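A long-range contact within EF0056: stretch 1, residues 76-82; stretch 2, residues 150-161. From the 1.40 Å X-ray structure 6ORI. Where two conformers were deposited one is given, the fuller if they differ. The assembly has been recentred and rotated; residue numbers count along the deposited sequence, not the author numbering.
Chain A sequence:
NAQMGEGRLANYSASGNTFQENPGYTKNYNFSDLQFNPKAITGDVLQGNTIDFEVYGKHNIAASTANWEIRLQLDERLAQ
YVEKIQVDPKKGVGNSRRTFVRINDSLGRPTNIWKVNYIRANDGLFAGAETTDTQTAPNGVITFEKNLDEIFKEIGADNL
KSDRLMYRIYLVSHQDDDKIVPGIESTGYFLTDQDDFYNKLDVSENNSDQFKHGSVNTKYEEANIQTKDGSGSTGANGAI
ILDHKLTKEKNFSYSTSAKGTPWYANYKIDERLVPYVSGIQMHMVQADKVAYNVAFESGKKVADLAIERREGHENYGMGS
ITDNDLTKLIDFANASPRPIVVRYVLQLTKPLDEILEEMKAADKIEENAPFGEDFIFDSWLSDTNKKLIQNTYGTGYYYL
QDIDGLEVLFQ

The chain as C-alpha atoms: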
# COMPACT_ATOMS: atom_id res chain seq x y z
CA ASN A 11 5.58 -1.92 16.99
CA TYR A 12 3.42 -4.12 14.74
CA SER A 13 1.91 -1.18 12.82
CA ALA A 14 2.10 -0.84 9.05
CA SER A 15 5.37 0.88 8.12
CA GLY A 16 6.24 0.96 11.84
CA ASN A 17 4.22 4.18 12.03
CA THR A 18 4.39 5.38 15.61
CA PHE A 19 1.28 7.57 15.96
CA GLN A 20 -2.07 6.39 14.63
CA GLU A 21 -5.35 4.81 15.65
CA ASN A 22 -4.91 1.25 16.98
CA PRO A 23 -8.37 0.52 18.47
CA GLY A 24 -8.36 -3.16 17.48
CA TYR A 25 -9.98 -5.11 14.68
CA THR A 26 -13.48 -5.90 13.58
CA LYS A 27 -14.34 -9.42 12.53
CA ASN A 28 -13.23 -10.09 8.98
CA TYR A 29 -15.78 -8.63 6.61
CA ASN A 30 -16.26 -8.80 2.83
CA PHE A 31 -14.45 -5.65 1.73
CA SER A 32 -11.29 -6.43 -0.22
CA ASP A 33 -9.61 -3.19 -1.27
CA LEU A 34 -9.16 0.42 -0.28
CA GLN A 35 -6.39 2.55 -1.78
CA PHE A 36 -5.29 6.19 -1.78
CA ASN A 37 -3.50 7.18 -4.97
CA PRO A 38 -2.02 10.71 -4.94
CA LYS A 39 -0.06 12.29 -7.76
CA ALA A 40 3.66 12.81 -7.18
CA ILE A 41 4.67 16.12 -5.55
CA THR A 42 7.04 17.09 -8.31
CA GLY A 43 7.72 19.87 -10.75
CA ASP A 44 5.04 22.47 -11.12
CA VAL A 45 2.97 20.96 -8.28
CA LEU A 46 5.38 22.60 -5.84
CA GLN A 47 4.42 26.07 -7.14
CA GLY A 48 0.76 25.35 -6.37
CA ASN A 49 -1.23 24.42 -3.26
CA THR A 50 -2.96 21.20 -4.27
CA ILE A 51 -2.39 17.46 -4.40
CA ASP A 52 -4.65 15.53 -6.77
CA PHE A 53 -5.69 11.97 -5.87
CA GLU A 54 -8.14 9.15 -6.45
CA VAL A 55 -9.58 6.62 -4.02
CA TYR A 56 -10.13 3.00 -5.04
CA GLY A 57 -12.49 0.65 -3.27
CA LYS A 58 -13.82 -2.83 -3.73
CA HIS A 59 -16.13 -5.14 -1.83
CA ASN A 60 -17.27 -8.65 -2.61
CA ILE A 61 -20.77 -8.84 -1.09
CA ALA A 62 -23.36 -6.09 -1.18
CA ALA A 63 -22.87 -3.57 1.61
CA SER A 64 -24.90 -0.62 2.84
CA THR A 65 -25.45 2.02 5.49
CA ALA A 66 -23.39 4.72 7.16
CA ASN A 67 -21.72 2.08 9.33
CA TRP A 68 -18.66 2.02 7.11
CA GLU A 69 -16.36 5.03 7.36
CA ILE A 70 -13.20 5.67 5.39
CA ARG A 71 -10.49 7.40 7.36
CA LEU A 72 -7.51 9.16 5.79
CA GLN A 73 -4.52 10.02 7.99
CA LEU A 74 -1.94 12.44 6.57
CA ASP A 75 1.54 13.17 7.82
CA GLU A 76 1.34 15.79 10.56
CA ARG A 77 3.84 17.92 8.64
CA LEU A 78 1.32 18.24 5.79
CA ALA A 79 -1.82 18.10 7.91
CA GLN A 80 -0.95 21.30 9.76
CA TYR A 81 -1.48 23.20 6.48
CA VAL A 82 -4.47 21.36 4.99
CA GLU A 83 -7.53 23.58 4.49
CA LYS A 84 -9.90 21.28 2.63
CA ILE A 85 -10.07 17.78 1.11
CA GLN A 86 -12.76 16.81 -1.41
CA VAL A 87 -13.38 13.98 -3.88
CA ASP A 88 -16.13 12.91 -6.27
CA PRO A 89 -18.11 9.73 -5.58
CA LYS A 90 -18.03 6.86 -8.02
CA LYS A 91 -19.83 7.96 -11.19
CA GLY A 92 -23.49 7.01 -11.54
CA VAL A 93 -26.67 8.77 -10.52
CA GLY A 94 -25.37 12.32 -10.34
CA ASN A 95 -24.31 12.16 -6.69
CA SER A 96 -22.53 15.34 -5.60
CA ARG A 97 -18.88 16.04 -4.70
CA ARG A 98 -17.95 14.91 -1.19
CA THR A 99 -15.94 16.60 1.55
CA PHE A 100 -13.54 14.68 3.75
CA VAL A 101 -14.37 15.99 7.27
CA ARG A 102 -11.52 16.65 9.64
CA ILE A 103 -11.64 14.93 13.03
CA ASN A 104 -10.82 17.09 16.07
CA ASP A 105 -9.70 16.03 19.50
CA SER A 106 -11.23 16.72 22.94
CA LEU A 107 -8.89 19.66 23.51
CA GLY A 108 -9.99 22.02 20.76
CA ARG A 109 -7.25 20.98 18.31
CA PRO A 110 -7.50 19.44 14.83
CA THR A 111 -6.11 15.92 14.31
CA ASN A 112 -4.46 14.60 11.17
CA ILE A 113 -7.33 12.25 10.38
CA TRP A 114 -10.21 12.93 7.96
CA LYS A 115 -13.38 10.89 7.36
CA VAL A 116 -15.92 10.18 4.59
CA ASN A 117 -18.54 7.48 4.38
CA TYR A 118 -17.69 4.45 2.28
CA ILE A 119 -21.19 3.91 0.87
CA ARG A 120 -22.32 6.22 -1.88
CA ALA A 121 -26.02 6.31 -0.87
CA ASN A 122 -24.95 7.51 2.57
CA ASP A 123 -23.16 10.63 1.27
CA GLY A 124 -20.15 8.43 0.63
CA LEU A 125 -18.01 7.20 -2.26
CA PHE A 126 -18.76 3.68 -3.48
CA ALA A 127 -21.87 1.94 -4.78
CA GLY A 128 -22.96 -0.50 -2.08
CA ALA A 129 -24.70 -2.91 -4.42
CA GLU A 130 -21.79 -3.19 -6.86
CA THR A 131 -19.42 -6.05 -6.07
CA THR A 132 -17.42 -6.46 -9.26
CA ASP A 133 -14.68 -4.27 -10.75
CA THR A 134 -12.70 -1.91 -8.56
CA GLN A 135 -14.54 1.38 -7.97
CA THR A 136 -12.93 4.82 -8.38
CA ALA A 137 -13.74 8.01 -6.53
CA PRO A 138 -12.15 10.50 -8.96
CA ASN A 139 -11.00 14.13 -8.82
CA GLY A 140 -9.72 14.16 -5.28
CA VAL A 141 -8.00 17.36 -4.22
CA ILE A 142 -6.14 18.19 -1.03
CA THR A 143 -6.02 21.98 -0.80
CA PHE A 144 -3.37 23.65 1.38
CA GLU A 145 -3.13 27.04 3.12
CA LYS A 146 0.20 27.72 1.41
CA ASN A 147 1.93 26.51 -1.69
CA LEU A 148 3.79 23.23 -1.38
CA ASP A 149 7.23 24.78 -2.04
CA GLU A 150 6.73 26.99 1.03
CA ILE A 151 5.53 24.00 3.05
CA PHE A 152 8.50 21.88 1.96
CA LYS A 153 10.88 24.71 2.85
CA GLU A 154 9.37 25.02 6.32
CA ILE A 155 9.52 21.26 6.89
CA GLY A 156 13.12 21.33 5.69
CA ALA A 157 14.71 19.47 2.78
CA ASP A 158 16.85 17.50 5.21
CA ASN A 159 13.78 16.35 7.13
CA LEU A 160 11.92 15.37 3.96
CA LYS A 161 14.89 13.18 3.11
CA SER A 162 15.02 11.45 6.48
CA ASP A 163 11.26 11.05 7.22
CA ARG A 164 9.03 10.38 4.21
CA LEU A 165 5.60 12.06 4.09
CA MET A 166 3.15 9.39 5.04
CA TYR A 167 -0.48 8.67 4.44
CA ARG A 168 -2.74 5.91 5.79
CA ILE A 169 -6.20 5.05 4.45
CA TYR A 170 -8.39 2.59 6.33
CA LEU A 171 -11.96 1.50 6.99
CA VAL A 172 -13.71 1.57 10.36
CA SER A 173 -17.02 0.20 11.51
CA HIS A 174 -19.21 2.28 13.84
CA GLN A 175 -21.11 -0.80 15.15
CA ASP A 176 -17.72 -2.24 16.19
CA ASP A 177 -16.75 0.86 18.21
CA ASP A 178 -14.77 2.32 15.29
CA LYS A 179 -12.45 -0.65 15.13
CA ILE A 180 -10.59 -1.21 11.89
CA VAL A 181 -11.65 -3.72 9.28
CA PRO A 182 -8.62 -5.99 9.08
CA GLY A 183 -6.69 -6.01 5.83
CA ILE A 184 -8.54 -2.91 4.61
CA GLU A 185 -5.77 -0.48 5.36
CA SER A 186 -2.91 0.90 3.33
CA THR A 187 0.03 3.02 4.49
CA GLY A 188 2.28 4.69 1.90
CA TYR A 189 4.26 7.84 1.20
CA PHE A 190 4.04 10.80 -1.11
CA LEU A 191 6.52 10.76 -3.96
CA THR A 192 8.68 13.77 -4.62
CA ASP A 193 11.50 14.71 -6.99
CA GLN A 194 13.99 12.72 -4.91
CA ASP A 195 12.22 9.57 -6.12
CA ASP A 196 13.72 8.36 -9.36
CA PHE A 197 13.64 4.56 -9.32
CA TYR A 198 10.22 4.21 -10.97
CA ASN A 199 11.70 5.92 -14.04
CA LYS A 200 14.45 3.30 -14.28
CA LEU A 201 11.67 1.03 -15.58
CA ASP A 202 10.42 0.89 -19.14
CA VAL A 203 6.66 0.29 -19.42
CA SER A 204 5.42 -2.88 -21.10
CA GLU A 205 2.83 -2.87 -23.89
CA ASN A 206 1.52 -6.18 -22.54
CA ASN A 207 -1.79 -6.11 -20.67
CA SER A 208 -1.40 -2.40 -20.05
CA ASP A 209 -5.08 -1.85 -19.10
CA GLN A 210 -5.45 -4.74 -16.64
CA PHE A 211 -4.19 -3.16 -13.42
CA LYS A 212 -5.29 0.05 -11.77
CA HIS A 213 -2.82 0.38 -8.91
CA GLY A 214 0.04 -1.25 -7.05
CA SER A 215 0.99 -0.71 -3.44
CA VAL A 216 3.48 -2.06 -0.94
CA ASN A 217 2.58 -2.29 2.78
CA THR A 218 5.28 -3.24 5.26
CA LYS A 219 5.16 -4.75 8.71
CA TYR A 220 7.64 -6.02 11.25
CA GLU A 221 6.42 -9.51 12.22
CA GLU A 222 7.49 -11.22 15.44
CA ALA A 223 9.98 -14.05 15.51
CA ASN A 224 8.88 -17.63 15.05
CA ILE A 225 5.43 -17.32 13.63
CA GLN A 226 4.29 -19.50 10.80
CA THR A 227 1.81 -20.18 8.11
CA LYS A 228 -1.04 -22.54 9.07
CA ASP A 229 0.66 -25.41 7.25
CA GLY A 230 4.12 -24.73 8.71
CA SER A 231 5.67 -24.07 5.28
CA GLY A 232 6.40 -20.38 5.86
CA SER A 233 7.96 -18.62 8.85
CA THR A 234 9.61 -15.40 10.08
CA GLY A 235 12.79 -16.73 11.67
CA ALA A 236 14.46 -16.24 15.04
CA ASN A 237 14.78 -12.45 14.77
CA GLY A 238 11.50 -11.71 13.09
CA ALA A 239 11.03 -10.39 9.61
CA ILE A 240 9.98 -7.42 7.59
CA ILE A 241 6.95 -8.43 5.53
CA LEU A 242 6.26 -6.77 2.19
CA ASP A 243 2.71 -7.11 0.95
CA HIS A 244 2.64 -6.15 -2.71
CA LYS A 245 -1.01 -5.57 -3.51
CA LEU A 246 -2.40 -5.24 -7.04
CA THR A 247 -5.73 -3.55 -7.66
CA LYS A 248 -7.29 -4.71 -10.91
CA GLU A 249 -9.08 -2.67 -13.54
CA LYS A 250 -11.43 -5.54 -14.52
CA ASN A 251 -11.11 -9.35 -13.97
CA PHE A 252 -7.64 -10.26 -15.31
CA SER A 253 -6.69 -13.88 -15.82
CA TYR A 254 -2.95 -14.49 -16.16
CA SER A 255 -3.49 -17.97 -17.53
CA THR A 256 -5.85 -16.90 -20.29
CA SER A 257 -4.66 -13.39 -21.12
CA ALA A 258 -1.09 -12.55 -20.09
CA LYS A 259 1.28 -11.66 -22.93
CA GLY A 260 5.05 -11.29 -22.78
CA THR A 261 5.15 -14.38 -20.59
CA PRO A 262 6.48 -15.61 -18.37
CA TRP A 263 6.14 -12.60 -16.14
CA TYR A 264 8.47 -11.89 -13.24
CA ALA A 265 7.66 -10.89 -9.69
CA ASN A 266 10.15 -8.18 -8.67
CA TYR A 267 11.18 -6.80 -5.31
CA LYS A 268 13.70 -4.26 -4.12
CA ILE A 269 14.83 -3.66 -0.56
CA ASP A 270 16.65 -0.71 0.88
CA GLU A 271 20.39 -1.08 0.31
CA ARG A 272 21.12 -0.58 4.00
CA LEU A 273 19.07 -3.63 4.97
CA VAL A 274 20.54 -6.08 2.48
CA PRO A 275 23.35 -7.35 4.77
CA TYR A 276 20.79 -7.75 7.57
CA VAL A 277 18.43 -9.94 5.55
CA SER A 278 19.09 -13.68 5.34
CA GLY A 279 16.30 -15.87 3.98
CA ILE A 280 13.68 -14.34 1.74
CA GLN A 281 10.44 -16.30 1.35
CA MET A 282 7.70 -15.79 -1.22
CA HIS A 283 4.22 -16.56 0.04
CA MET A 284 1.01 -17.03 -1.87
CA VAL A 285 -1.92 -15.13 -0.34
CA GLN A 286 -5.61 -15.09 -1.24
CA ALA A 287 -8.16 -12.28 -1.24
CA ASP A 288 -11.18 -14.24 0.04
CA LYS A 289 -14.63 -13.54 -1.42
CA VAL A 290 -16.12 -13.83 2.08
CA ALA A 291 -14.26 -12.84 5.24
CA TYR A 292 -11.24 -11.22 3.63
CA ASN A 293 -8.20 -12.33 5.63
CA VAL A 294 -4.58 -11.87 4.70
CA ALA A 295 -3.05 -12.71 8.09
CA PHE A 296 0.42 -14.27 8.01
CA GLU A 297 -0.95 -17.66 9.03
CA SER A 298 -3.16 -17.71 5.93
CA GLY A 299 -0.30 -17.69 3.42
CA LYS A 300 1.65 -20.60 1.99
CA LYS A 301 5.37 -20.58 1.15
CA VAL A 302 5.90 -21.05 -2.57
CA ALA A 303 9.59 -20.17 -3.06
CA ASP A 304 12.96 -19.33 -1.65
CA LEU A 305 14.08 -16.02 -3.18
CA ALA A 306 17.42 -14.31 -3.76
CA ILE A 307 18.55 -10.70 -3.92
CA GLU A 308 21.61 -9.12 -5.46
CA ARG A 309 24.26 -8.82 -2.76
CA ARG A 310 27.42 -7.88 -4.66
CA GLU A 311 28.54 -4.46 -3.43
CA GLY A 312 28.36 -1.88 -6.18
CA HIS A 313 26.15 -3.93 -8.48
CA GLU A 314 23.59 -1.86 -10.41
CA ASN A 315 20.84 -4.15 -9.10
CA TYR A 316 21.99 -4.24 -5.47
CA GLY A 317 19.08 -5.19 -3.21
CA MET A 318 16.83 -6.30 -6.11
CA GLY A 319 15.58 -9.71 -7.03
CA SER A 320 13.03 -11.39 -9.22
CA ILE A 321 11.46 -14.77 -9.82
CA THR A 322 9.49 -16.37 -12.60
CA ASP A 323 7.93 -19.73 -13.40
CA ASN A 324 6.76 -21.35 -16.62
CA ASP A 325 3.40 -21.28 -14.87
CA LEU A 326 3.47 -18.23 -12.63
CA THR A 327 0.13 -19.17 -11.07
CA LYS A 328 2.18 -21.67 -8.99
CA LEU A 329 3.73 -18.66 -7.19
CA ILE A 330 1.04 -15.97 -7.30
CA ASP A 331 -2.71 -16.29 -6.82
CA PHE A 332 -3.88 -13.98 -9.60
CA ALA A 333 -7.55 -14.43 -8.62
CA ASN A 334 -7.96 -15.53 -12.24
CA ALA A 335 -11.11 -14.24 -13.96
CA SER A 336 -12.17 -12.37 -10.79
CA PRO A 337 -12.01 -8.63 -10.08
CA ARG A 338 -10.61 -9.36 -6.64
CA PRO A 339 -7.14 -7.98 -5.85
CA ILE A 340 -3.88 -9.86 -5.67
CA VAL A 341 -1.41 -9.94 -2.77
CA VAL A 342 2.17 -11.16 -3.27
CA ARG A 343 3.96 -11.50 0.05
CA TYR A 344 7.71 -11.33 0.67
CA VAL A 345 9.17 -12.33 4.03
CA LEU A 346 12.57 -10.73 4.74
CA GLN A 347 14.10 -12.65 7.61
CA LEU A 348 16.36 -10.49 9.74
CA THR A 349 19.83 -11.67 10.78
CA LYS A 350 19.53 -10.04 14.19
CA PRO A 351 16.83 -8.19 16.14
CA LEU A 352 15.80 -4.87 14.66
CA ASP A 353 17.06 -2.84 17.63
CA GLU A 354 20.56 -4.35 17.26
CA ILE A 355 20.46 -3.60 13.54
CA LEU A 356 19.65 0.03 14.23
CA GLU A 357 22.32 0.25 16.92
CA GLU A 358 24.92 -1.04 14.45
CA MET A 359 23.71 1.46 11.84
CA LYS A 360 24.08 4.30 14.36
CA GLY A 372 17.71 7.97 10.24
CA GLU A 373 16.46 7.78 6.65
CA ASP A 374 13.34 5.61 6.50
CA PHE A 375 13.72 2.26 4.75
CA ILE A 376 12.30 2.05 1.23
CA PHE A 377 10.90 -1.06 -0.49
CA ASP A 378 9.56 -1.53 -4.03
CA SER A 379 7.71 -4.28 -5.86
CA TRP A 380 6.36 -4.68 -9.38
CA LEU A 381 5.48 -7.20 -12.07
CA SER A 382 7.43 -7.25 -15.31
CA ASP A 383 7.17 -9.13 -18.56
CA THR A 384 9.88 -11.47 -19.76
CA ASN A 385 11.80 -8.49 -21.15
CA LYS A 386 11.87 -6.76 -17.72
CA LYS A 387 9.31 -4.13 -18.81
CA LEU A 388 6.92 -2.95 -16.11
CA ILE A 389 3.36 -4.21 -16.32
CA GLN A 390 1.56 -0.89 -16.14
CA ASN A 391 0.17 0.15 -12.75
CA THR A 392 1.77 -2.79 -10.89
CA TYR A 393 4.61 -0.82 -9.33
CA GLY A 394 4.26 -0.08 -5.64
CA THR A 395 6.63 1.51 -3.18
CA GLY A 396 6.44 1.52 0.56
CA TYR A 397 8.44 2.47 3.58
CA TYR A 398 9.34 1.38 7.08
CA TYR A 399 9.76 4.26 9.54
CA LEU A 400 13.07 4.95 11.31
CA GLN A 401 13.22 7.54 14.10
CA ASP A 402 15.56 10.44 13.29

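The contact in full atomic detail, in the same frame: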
# COMPACT_ATOMS: atom_id res chain seq x y z
N GLU A 76 1.55 14.56 9.80
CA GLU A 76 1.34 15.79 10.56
C GLU A 76 1.98 17.00 9.90
O GLU A 76 1.46 18.13 10.00
CB GLU A 76 1.89 15.64 11.98
CG GLU A 76 1.10 14.70 12.88
CD GLU A 76 -0.21 15.31 13.38
OE1 GLU A 76 -0.86 14.68 14.25
OE2 GLU A 76 -0.59 16.42 12.92
N ARG A 77 3.11 16.80 9.23
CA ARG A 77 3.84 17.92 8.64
C ARG A 77 3.07 18.53 7.48
O ARG A 77 3.24 19.71 7.17
CB ARG A 77 5.23 17.46 8.20
CG ARG A 77 6.13 17.11 9.38
CD ARG A 77 7.41 16.39 8.96
NE ARG A 77 7.10 15.09 8.38
CZ ARG A 77 7.94 14.37 7.63
NH1 ARG A 77 9.17 14.80 7.38
NH2 ARG A 77 7.55 13.22 7.13
N LEU A 78 2.24 17.73 6.80
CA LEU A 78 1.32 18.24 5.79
C LEU A 78 0.02 18.68 6.43
O LEU A 78 -0.54 19.70 6.04
CB LEU A 78 1.01 17.19 4.71
CG LEU A 78 2.18 16.78 3.84
CD1 LEU A 78 1.72 15.68 2.90
CD2 LEU A 78 2.69 17.98 3.07
N ALA A 79 -0.50 17.88 7.35
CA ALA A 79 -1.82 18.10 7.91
C ALA A 79 -1.96 19.49 8.52
O ALA A 79 -3.03 20.12 8.43
CB ALA A 79 -2.13 17.03 8.94
N GLN A 80 -0.89 20.00 9.12
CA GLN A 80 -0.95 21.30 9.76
C GLN A 80 -1.36 22.42 8.79
O GLN A 80 -1.85 23.46 9.24
CB GLN A 80 0.40 21.62 10.39
CG GLN A 80 1.51 21.78 9.38
CD GLN A 80 2.87 22.11 9.98
OE1 GLN A 80 2.96 22.88 10.93
NE2 GLN A 80 3.94 21.53 9.41
N TYR A 81 -1.18 22.19 7.49
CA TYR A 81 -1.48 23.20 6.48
C TYR A 81 -2.64 22.83 5.56
O TYR A 81 -2.93 23.54 4.61
CB TYR A 81 -0.24 23.52 5.62
CG TYR A 81 0.83 24.26 6.40
CD1 TYR A 81 0.54 25.47 7.02
CD2 TYR A 81 2.11 23.74 6.54
CE1 TYR A 81 1.50 26.16 7.74
CE2 TYR A 81 3.09 24.44 7.27
CZ TYR A 81 2.77 25.63 7.85
OH TYR A 81 3.73 26.31 8.58
N VAL A 82 -3.33 21.73 5.82
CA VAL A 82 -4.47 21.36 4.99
C VAL A 82 -5.67 22.24 5.33
O VAL A 82 -6.00 22.42 6.50
CB VAL A 82 -4.87 19.89 5.19
CG1 VAL A 82 -6.18 19.57 4.47
CG2 VAL A 82 -3.77 18.96 4.68
N GLU A 150 6.59 26.31 -0.26
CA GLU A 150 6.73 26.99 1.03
C GLU A 150 6.59 25.99 2.17
O GLU A 150 7.31 26.06 3.15
CB GLU A 150 5.70 28.10 1.19
CG GLU A 150 5.86 29.22 0.19
CD GLU A 150 4.82 30.31 0.37
OE1 GLU A 150 4.41 30.57 1.53
OE2 GLU A 150 4.40 30.89 -0.65
N ILE A 151 5.67 25.04 2.04
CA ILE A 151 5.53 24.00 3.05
C ILE A 151 6.79 23.13 3.12
O ILE A 151 7.28 22.83 4.21
CB ILE A 151 4.28 23.15 2.77
CG1 ILE A 151 3.02 24.01 2.91
CG2 ILE A 151 4.24 21.92 3.69
CD1 ILE A 151 1.76 23.33 2.40
N PHE A 152 7.30 22.71 1.97
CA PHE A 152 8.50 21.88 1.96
C PHE A 152 9.69 22.62 2.57
O PHE A 152 10.50 22.01 3.29
CB PHE A 152 8.83 21.41 0.54
CG PHE A 152 8.06 20.19 0.10
CD1 PHE A 152 6.83 19.85 0.66
CD2 PHE A 152 8.57 19.38 -0.90
CE1 PHE A 152 6.15 18.70 0.23
CE2 PHE A 152 7.90 18.24 -1.32
CZ PHE A 152 6.70 17.91 -0.76
N LYS A 153 9.80 23.91 2.29
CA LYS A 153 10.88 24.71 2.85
C LYS A 153 10.80 24.75 4.36
O LYS A 153 11.81 24.60 5.05
CB LYS A 153 10.81 26.13 2.28
CG LYS A 153 11.92 27.04 2.75
CD LYS A 153 11.71 28.46 2.23
CE LYS A 153 12.95 29.33 2.39
NZ LYS A 153 14.02 29.00 1.41
N GLU A 154 9.59 24.96 4.88
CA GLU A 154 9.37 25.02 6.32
C GLU A 154 9.68 23.67 6.97
O GLU A 154 10.32 23.61 8.02
CB GLU A 154 7.93 25.42 6.65
CG GLU A 154 7.75 25.99 8.05
CD GLU A 154 7.69 27.51 8.06
OE1 GLU A 154 8.70 28.15 8.43
OE2 GLU A 154 6.62 28.05 7.71
N ILE A 155 9.24 22.58 6.34
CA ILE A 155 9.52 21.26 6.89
C ILE A 155 11.03 21.06 6.91
O ILE A 155 11.58 20.52 7.87
CB ILE A 155 8.83 20.16 6.06
CG1 ILE A 155 7.31 20.21 6.26
CG2 ILE A 155 9.36 18.79 6.46
CD1 ILE A 155 6.56 19.33 5.31
N GLY A 156 11.69 21.44 5.82
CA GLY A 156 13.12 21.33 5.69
C GLY A 156 13.49 20.20 4.76
O GLY A 156 13.03 19.08 4.95
N ALA A 157 14.31 20.48 3.76
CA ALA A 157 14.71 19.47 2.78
C ALA A 157 15.39 18.28 3.45
O ALA A 157 15.19 17.13 3.04
CB ALA A 157 15.62 20.07 1.76
N ASP A 158 16.18 18.55 4.48
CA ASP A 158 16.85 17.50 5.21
C ASP A 158 15.84 16.57 5.86
O ASP A 158 16.01 15.34 5.82
CB ASP A 158 17.83 18.10 6.25
CG ASP A 158 17.16 19.05 7.24
OD1 ASP A 158 16.22 19.81 6.90
OD2 ASP A 158 17.63 19.10 8.40
N ASN A 159 14.78 17.13 6.42
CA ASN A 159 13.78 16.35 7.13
C ASN A 159 12.90 15.55 6.17
O ASN A 159 12.43 14.47 6.51
CB ASN A 159 12.96 17.25 8.04
CG ASN A 159 13.79 17.85 9.15
OD1 ASN A 159 14.50 17.12 9.85
ND2 ASN A 159 13.76 19.17 9.29
N LEU A 160 12.68 16.08 4.98
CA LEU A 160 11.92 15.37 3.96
C LEU A 160 12.71 14.18 3.44
O LEU A 160 12.13 13.21 2.95
CB LEU A 160 11.59 16.32 2.82
CG LEU A 160 10.57 17.42 3.14
CD1 LEU A 160 10.61 18.49 2.07
CD2 LEU A 160 9.17 16.82 3.28
N LYS A 161 14.03 14.28 3.51
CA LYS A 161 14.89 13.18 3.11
C LYS A 161 14.85 12.07 4.15
O LYS A 161 14.79 10.89 3.81
CB LYS A 161 16.31 13.70 2.91
CG LYS A 161 17.29 12.74 2.27
CD LYS A 161 18.21 13.49 1.28
CE LYS A 161 18.90 14.73 1.88
NZ LYS A 161 19.23 15.75 0.85

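Contact between residues 76-82 and residues 150-161 of EF0056, two segments brought together although their touching residues lie at least 70 positions apart in sequence. The first segment opens with a short helix and passes into a type I beta turn from Ala79 to Val82. The second holds one helix through Ile155, a break at Gly156, and a new helix from Ala157 onward. Together they bury 396 Å², counting both sides. The backbones come nearest at Arg77 and Ile155, whose CA atoms are 6.8 Å apart; the CA atoms of Leu78 and Ile151 follow at 7.6 Å.

Glu76 is exposed and its side chain stays out of reach of the second segment; its part is internal, its carbonyl O accepting a hydrogen bond from the backbone N of Gln80 (3.1 Å).

Arg77 makes the most extended contact. Its CB points toward the second segment and lies 3.7 Å from Ile155 CD1, so the base of the side chain packs on an aliphatic surface. The chain then runs on past Ile155 with its guanidinium near the start of the second helix, where NH1 donates a weak hydrogen bond to the backbone carbonyl of Asn159 (NH1 to O, 3.4 Å). The acceptor lies at the edge of the guanidinium, near its plane, but the N-H...O angle of 129° is far from linear. The guanidinium nitrogens also hydrogen-bond elsewhere in the structure. Asn159 itself turns the end of its side chain away from Arg77: its ND2 reaches back to the carbonyl O of Ile155 (2.9 Å), linking the two helices across Gly156. That glycine has a positive phi of 106°, and a CB there would be jammed against the preceding carbonyl O and would clash with Asp158 OD1.

Leu78 is buried. Its CA-to-CB bond points sideways, yet the m,t rotamer brings its end closer, with CD2 4.3 Å from Ile151 CG2, a loose apolar contact.

Ala79 makes no contact across the interface, but its carbonyl O closes the turn by accepting a hydrogen bond from Val82 N (3.1 Å). Gln80 points toward the second segment without coming within contact distance. Instead its side chain folds back along its own segment, NE2 donating to the carbonyl O of Arg77 (3.0 Å) with a nearly straight angle of 170°.

Tyr81, carried on the turn, brings its ring against the other helix. CD2 is 3.8 Å from Ile151 CG1, an apolar contact that the ring meets obliquely. Ile151 thus packs against both Leu78 and Tyr81. At the far end of the ring, the hydroxyl OH lies 3.5 Å from OE2 of Glu154, one helical turn beyond Glu150, in the conformer given here. Val82 ends the segment buried but clear of the contact, its side chain no nearer than 7.4 Å to the second segment.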